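Local atomic coordinates of RNA-dependent RNA Polymerase (Bombyx mori cytoplasmic polyhedrosis virus, PDB entry 6TZ0), a protein that catalyses RNA-templated RNA synthesis, making viral plus strands in fully conservative transcription and, after core assembly, probably the complementary minus strands of the double-stranded genome. Residues H378-L381 / K382-Y385; V589-V592 / G593-Q596; P1012-P1015 / A1016-L1019; G1064-R1067 / S1068-L1071. All blocks are in the same frame, centred on the assembly; numbering follows the deposited sequence.

How the contacts relate
Each contact lies within one continuous run of eight residues, so each is a local bend or turn and none closes a long loop; the four follow in series, with none nested or crossed. Contact 1 (378-385) bends the chain into strand 380-384. Contact 2 (589-596) turns it from strand 585-591 toward 598-602. Both belong to the antiparallel sheet ordered 380-384, 370-375, 585-591, 598-602, and they touch: L381 CD1 packs 3.7 Å from V589 CG2, and the rings of H378 and F590 meet nearly parallel. Contacts 3 (1012-1019) and 4 (1064-1071) are loops of the C-terminal region, their centres about 32 Å apart. Contact 3 is on the opposite side of the chain's centre from contacts 1 and 2.

Contact 1 (H378-L381 / K382-Y385); sequences HESL and KQKY
Between S380 and Q383 the chain turns a corner at L381, where L381 and K382 together face the single residue M373 of strand 370-375, and then runs on as strand 382-384. The side chains of S380 and Q383 meet over this step. S380 OG, set opposite its own backbone N (chi1 178°), reaches the amide of Q383 and gives a weak hydrogen bond of 3.3 Å to Q383 OE1. Q383 comes to it with CG wedged between its backbone N and carbonyl carbon (chi1 52°) and the rest of the chain extended, which lifts the amide clear of the strand. S380 OG also lies 3.5 Å from Q383 CD and 3.8 Å from Q383 CB, alongside the stem of the glutamine. The other end of the amide is used as well, since Q383 NE2 makes a weak hydrogen bond to D561 of helix 557-573. L381 and K382 point away from this pair: L381 packs on A610 of helix 604-614, and K382 touches S572. The carbonyl of L381 accepts a hydrogen bond from the indole of W606. The arrangement is a classic beta bulge in the second strand of the hairpin 370-375/380-384, at an outer edge of the antiparallel sheet.

Contact 2 (V589-V592 / G593-Q596); sequences VFEV and GKRQ
In E591 the first torsion puts CG opposite the carbonyl carbon (chi1 -70°) and the chain then runs out extended, while K594 takes a similar first torsion but bends at its second (chi2 72°), so that the two side chains lie next to each other and point the same way. Their ends form a salt bridge, K594 NZ meeting E591 OE1 at 3.2 Å, nearly along the C-O axis of that oxygen. The aliphatic part of the lysine follows the carboxylate, with K594 CD 3.6 Å from E591 OE1. The second oxygen, E591 OE2, is bridged to K600 of strand 598-602, and the carboxylate thus sits between two lysines, which would be expected to favour its charged form. The backbone between the two residues closes a tight turn: K594 N gives a weak hydrogen bond of 3.3 Å to E591 O. V592 and G593 occupy its corners with backbone angles close to those of a type II beta turn. G593 has a positive phi of 103°, a backbone region that glycine enters easily. Farther back, Q596 O comes to the edge of the F590 ring, 4.2 Å from F590 CD1. The turn follows strand 585-591 and leads to strand 598-602, with strand 370-375 on the other flank of 585-591; R595 and F590 reach the neighbouring chain of Viral structural protein 4.

Contact 3 (P1012-P1015 / A1016-L1019); sequences PTMP and ADAL
M1014 and A1016 supply the apolar part of this bend. The thioether chain of M1014 starts with CG between the backbone N and the carbonyl carbon (chi1 64°) and continues extended, which carries it across the turn beside A1016 and D1017. Its methyl, M1014 CE, ends 3.8 Å from A1016 CB. M1014 SD is likewise 3.8 Å from A1016 CB. The chain also covers D1017: M1014 CG is 3.9 Å from D1017 CB, and the terminal methyl lies at a similar distance.

A second group of van der Waals contacts is made by the carboxylate, which folds back over the preceding backbone. D1017 OD2 lies 3.9 Å from T1013 CA, and D1017 OD1 comes within 4.0 Å of T1013 CB. The polar bonds of this carboxylate go to helix 873-878 and the residue just before it: D1017 OD2 forms a salt bridge with R872 and a hydrogen bond with Y876. R872 also gives a weak hydrogen bond to the carbonyl of P1012.

The chemistry implies a division of labour: methionine and alanine pack the loop against itself, while the aspartate, probably ionised beside the arginine, ties it to R872 and Y876.

Contact 4 (G1064-R1067 / S1068-L1071); sequences GLDR and SANL
D1066 OD2 is gripped twice by the residue two places on, S1068. The hydroxyl S1068 OG donates to it at 2.7 Å, using the syn lone pair, the one turned toward D1066 OD1. The backbone S1068 N donates as well, at 2.8 Å, but comes from above the carboxylate plane, 57° out of it, with a bent N-H...O angle of 136°. The two donors thus approach one oxygen from different directions, which limits how the carboxylate can rotate. D1066 CG stands opposite its own backbone N (chi1 -170°), beside the carbonyl carbon, and this swings the acid forward over the chain that follows. A side-chain oxygen holding the backbone N-H two residues later defines an Asx turn, here reinforced by the serine hydroxyl. R1067 is its middle residue. Its side chain starts out away from the residues that follow, touches F527 and gives a weak hydrogen bond to N276. Past the Asx turn the chain bends again: N1070 N makes a weak hydrogen bond of 3.1 Å to S1068 O, closing an inverse gamma turn centred on A1069. The methyl of that alanine lies beside the aspartate, A1069 CB standing 3.3 Å from D1066 OD2. It is also 3.8 Å from D1066 CB, so the aspartate stem has an apolar neighbour next to its polar grip. These consecutive turns lie at the surface in the loop between helix 1054-1062 and helix 1074-1080, while L1065, just ahead of them, is buried against N525, A526 and F527.

Contact 1 (H378-L381 / K382-Y385)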
# COMPACT_ATOMS: atom_id res chain seq x y z
N HIS A 378 1.14 -8.41 -31.98
CA HIS A 378 2.52 -7.94 -31.90
C HIS A 378 2.92 -7.54 -30.48
O HIS A 378 3.81 -6.72 -30.28
CB HIS A 378 2.81 -6.82 -32.89
CG HIS A 378 2.63 -7.23 -34.31
ND1 HIS A 378 1.44 -7.08 -34.99
CD2 HIS A 378 3.49 -7.82 -35.18
CE1 HIS A 378 1.58 -7.54 -36.22
NE2 HIS A 378 2.81 -7.99 -36.36
N GLU A 379 2.30 -8.16 -29.49
CA GLU A 379 2.63 -7.95 -28.09
C GLU A 379 3.66 -8.98 -27.64
O GLU A 379 3.65 -10.13 -28.09
CB GLU A 379 1.37 -8.05 -27.24
CG GLU A 379 0.34 -7.00 -27.60
CD GLU A 379 -0.99 -7.23 -26.92
OE1 GLU A 379 -1.16 -8.28 -26.26
OE2 GLU A 379 -1.88 -6.36 -27.04
N SER A 380 4.55 -8.57 -26.75
CA SER A 380 5.74 -9.35 -26.44
C SER A 380 5.42 -10.51 -25.51
O SER A 380 4.74 -10.35 -24.50
CB SER A 380 6.81 -8.46 -25.82
OG SER A 380 7.96 -9.21 -25.47
N LEU A 381 5.94 -11.69 -25.86
CA LEU A 381 5.91 -12.88 -25.02
C LEU A 381 7.29 -13.29 -24.53
O LEU A 381 7.38 -13.97 -23.51
CB LEU A 381 5.28 -14.04 -25.79
CG LEU A 381 3.78 -14.03 -26.01
CD1 LEU A 381 3.38 -15.05 -27.00
CD2 LEU A 381 3.11 -14.37 -24.72
N LYS A 382 8.35 -12.88 -25.21
CA LYS A 382 9.71 -13.25 -24.85
C LYS A 382 10.64 -12.18 -25.37
O LYS A 382 10.51 -11.74 -26.52
CB LYS A 382 10.07 -14.61 -25.43
CG LYS A 382 11.37 -15.19 -24.95
CD LYS A 382 11.61 -16.51 -25.63
CE LYS A 382 10.61 -17.54 -25.17
NZ LYS A 382 10.80 -17.90 -23.74
N GLN A 383 11.60 -11.77 -24.55
CA GLN A 383 12.44 -10.64 -24.90
C GLN A 383 13.76 -10.71 -24.14
O GLN A 383 13.87 -11.39 -23.11
CB GLN A 383 11.69 -9.33 -24.63
CG GLN A 383 11.12 -9.26 -23.25
CD GLN A 383 10.26 -8.06 -23.05
OE1 GLN A 383 10.08 -7.25 -23.96
NE2 GLN A 383 9.70 -7.92 -21.86
N LYS A 384 14.75 -10.00 -24.66
CA LYS A 384 16.12 -10.12 -24.18
C LYS A 384 16.85 -8.83 -24.52
O LYS A 384 16.57 -8.20 -25.54
CB LYS A 384 16.80 -11.32 -24.83
CG LYS A 384 18.14 -11.72 -24.25
CD LYS A 384 18.66 -12.96 -24.93
CE LYS A 384 19.88 -13.51 -24.22
NZ LYS A 384 21.05 -12.61 -24.32
N TYR A 385 17.77 -8.43 -23.65
CA TYR A 385 18.50 -7.18 -23.84
C TYR A 385 19.77 -7.38 -24.65
O TYR A 385 20.48 -8.37 -24.49
CB TYR A 385 18.85 -6.55 -22.49
CG TYR A 385 17.69 -5.83 -21.86
CD1 TYR A 385 17.39 -4.53 -22.22
CD2 TYR A 385 16.87 -6.47 -20.95
CE1 TYR A 385 16.32 -3.88 -21.67
CE2 TYR A 385 15.80 -5.82 -20.39
CZ TYR A 385 15.53 -4.53 -20.76
OH TYR A 385 14.46 -3.88 -20.21

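Contact 2 (V589-V592 / G593-Q596)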
# COMPACT_ATOMS: atom_id res chain seq x y z
N VAL A 589 1.63 -17.38 -33.03
CA VAL A 589 2.70 -16.61 -32.42
C VAL A 589 3.70 -16.20 -33.49
O VAL A 589 3.80 -16.84 -34.54
CB VAL A 589 3.34 -17.46 -31.28
CG1 VAL A 589 4.30 -18.51 -31.81
CG2 VAL A 589 3.96 -16.63 -30.26
N PHE A 590 4.41 -15.11 -33.24
CA PHE A 590 5.47 -14.65 -34.14
C PHE A 590 6.83 -14.82 -33.49
O PHE A 590 6.96 -14.81 -32.26
CB PHE A 590 5.29 -13.18 -34.53
CG PHE A 590 4.13 -12.93 -35.43
CD1 PHE A 590 4.13 -13.41 -36.72
CD2 PHE A 590 3.06 -12.17 -35.00
CE1 PHE A 590 3.07 -13.18 -37.56
CE2 PHE A 590 2.00 -11.92 -35.84
CZ PHE A 590 2.00 -12.43 -37.12
N GLU A 591 7.85 -14.98 -34.32
CA GLU A 591 9.22 -15.12 -33.86
C GLU A 591 10.15 -14.34 -34.77
O GLU A 591 9.90 -14.19 -35.97
CB GLU A 591 9.66 -16.59 -33.82
CG GLU A 591 8.99 -17.41 -32.74
CD GLU A 591 9.46 -18.83 -32.73
OE1 GLU A 591 10.24 -19.21 -33.62
OE2 GLU A 591 9.03 -19.58 -31.83
N VAL A 592 11.24 -13.84 -34.19
CA VAL A 592 12.25 -13.12 -34.96
C VAL A 592 13.02 -14.09 -35.83
O VAL A 592 13.51 -15.13 -35.37
CB VAL A 592 13.17 -12.32 -34.03
CG1 VAL A 592 14.48 -11.96 -34.70
CG2 VAL A 592 12.48 -11.05 -33.71
N GLY A 593 13.12 -13.77 -37.12
CA GLY A 593 13.74 -14.64 -38.08
C GLY A 593 12.69 -15.34 -38.92
O GLY A 593 12.84 -15.48 -40.13
N LYS A 594 11.62 -15.78 -38.27
CA LYS A 594 10.58 -16.51 -38.97
C LYS A 594 9.61 -15.53 -39.61
O LYS A 594 9.03 -14.67 -38.93
CB LYS A 594 9.83 -17.43 -38.00
CG LYS A 594 10.42 -18.82 -37.77
CD LYS A 594 11.68 -18.79 -36.92
CE LYS A 594 12.25 -20.17 -36.74
NZ LYS A 594 11.29 -21.04 -36.03
N ARG A 595 9.44 -15.65 -40.92
CA ARG A 595 8.54 -14.76 -41.63
C ARG A 595 7.07 -15.10 -41.40
O ARG A 595 6.24 -14.20 -41.28
CB ARG A 595 8.88 -14.78 -43.13
CG ARG A 595 7.98 -13.92 -43.97
CD ARG A 595 8.41 -13.81 -45.42
NE ARG A 595 7.33 -13.22 -46.21
CZ ARG A 595 7.08 -11.92 -46.29
NH1 ARG A 595 7.82 -11.04 -45.63
NH2 ARG A 595 6.08 -11.49 -47.04
N GLN A 596 6.73 -16.38 -41.30
CA GLN A 596 5.36 -16.81 -41.04
C GLN A 596 5.11 -16.91 -39.54
O GLN A 596 5.99 -16.67 -38.71
CB GLN A 596 5.09 -18.14 -41.73
CG GLN A 596 5.19 -18.07 -43.24
CD GLN A 596 4.14 -17.17 -43.85
OE1 GLN A 596 2.99 -17.14 -43.40
NE2 GLN A 596 4.52 -16.41 -44.87

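Contact 3 (P1012-P1015 / A1016-L1019)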
# COMPACT_ATOMS: atom_id res chain seq x y z
N PRO A 1012 -13.73 -8.37 45.01
CA PRO A 1012 -13.67 -9.83 45.06
C PRO A 1012 -12.26 -10.35 44.82
O PRO A 1012 -11.46 -9.74 44.11
CB PRO A 1012 -14.61 -10.26 43.93
CG PRO A 1012 -14.56 -9.13 42.97
CD PRO A 1012 -14.41 -7.89 43.79
N THR A 1013 -11.97 -11.49 45.44
CA THR A 1013 -10.73 -12.22 45.21
C THR A 1013 -11.07 -13.62 44.71
O THR A 1013 -11.89 -14.31 45.31
CB THR A 1013 -9.90 -12.33 46.50
OG1 THR A 1013 -10.61 -13.11 47.46
CG2 THR A 1013 -9.62 -10.96 47.08
N MET A 1014 -10.44 -14.02 43.62
CA MET A 1014 -10.58 -15.39 43.15
C MET A 1014 -9.69 -16.30 43.98
O MET A 1014 -8.86 -15.83 44.76
CB MET A 1014 -10.23 -15.46 41.66
CG MET A 1014 -8.81 -15.11 41.29
SD MET A 1014 -8.59 -15.19 39.50
CE MET A 1014 -6.88 -14.69 39.31
N PRO A 1015 -9.85 -17.63 43.90
CA PRO A 1015 -8.87 -18.51 44.54
C PRO A 1015 -7.51 -18.52 43.86
O PRO A 1015 -6.53 -18.93 44.48
CB PRO A 1015 -9.52 -19.89 44.46
CG PRO A 1015 -10.97 -19.61 44.38
CD PRO A 1015 -11.09 -18.36 43.57
N ALA A 1016 -7.42 -18.06 42.61
CA ALA A 1016 -6.22 -18.17 41.81
C ALA A 1016 -5.25 -17.02 41.99
O ALA A 1016 -4.09 -17.14 41.58
CB ALA A 1016 -6.59 -18.29 40.33
N ASP A 1017 -5.66 -15.90 42.59
CA ASP A 1017 -4.74 -14.78 42.76
C ASP A 1017 -3.99 -14.84 44.08
O ASP A 1017 -3.55 -13.80 44.58
CB ASP A 1017 -5.48 -13.44 42.57
CG ASP A 1017 -6.55 -13.16 43.60
OD1 ASP A 1017 -6.79 -13.96 44.52
OD2 ASP A 1017 -7.19 -12.09 43.49
N ALA A 1018 -3.85 -16.03 44.66
CA ALA A 1018 -2.89 -16.25 45.73
C ALA A 1018 -1.47 -16.26 45.21
O ALA A 1018 -0.53 -16.13 45.99
CB ALA A 1018 -3.19 -17.56 46.46
N LEU A 1019 -1.29 -16.41 43.89
CA LEU A 1019 0.02 -16.37 43.27
C LEU A 1019 0.65 -14.99 43.29
O LEU A 1019 1.84 -14.87 43.01
CB LEU A 1019 -0.06 -16.87 41.83
CG LEU A 1019 -0.40 -18.34 41.61
CD1 LEU A 1019 -0.51 -18.66 40.14
CD2 LEU A 1019 0.63 -19.23 42.28

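Contact 4 (G1064-R1067 / S1068-L1071)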
# COMPACT_ATOMS: atom_id res chain seq x y z
N GLY A 1064 21.63 -9.59 27.41
CA GLY A 1064 21.01 -9.30 26.14
C GLY A 1064 20.05 -10.37 25.68
O GLY A 1064 19.84 -11.39 26.34
N LEU A 1065 19.48 -10.14 24.51
CA LEU A 1065 18.47 -11.01 23.96
C LEU A 1065 19.10 -12.02 23.01
O LEU A 1065 20.06 -11.71 22.30
CB LEU A 1065 17.40 -10.18 23.24
CG LEU A 1065 17.56 -9.54 21.86
CD1 LEU A 1065 16.24 -8.93 21.46
CD2 LEU A 1065 18.66 -8.49 21.76
N ASP A 1066 18.57 -13.25 23.02
CA ASP A 1066 19.12 -14.33 22.21
C ASP A 1066 17.99 -15.17 21.65
O ASP A 1066 16.99 -15.41 22.33
CB ASP A 1066 20.07 -15.21 23.03
CG ASP A 1066 20.83 -16.20 22.17
OD1 ASP A 1066 21.78 -15.77 21.48
OD2 ASP A 1066 20.48 -17.39 22.16
N ARG A 1067 18.17 -15.63 20.41
CA ARG A 1067 17.16 -16.44 19.73
C ARG A 1067 17.29 -17.93 19.99
O ARG A 1067 16.33 -18.67 19.77
CB ARG A 1067 17.21 -16.20 18.21
CG ARG A 1067 18.51 -16.63 17.55
CD ARG A 1067 18.42 -16.50 16.03
NE ARG A 1067 18.20 -15.12 15.59
CZ ARG A 1067 19.17 -14.26 15.31
NH1 ARG A 1067 20.44 -14.62 15.42
NH2 ARG A 1067 18.86 -13.03 14.92
N SER A 1068 18.44 -18.38 20.46
CA SER A 1068 18.68 -19.80 20.71
C SER A 1068 18.73 -20.15 22.19
O SER A 1068 18.81 -21.33 22.52
CB SER A 1068 19.99 -20.24 20.05
OG SER A 1068 21.10 -19.59 20.65
N ALA A 1069 18.69 -19.16 23.08
CA ALA A 1069 18.74 -19.41 24.52
C ALA A 1069 17.32 -19.55 25.06
O ALA A 1069 16.83 -18.74 25.85
CB ALA A 1069 19.51 -18.30 25.22
N ASN A 1070 16.66 -20.61 24.61
CA ASN A 1070 15.35 -21.00 25.10
C ASN A 1070 15.53 -22.18 26.06
O ASN A 1070 15.42 -23.35 25.68
CB ASN A 1070 14.39 -21.31 23.94
CG ASN A 1070 15.01 -22.19 22.87
OD1 ASN A 1070 16.15 -22.63 22.99
ND2 ASN A 1070 14.24 -22.47 21.83
N LEU A 1071 15.82 -21.86 27.32
CA LEU A 1071 16.08 -22.89 28.32
C LEU A 1071 14.79 -23.61 28.69
O LEU A 1071 14.66 -24.82 28.48
CB LEU A 1071 16.74 -22.25 29.56
CG LEU A 1071 17.47 -23.07 30.63
CD1 LEU A 1071 16.56 -23.72 31.67
CD2 LEU A 1071 18.37 -24.11 29.98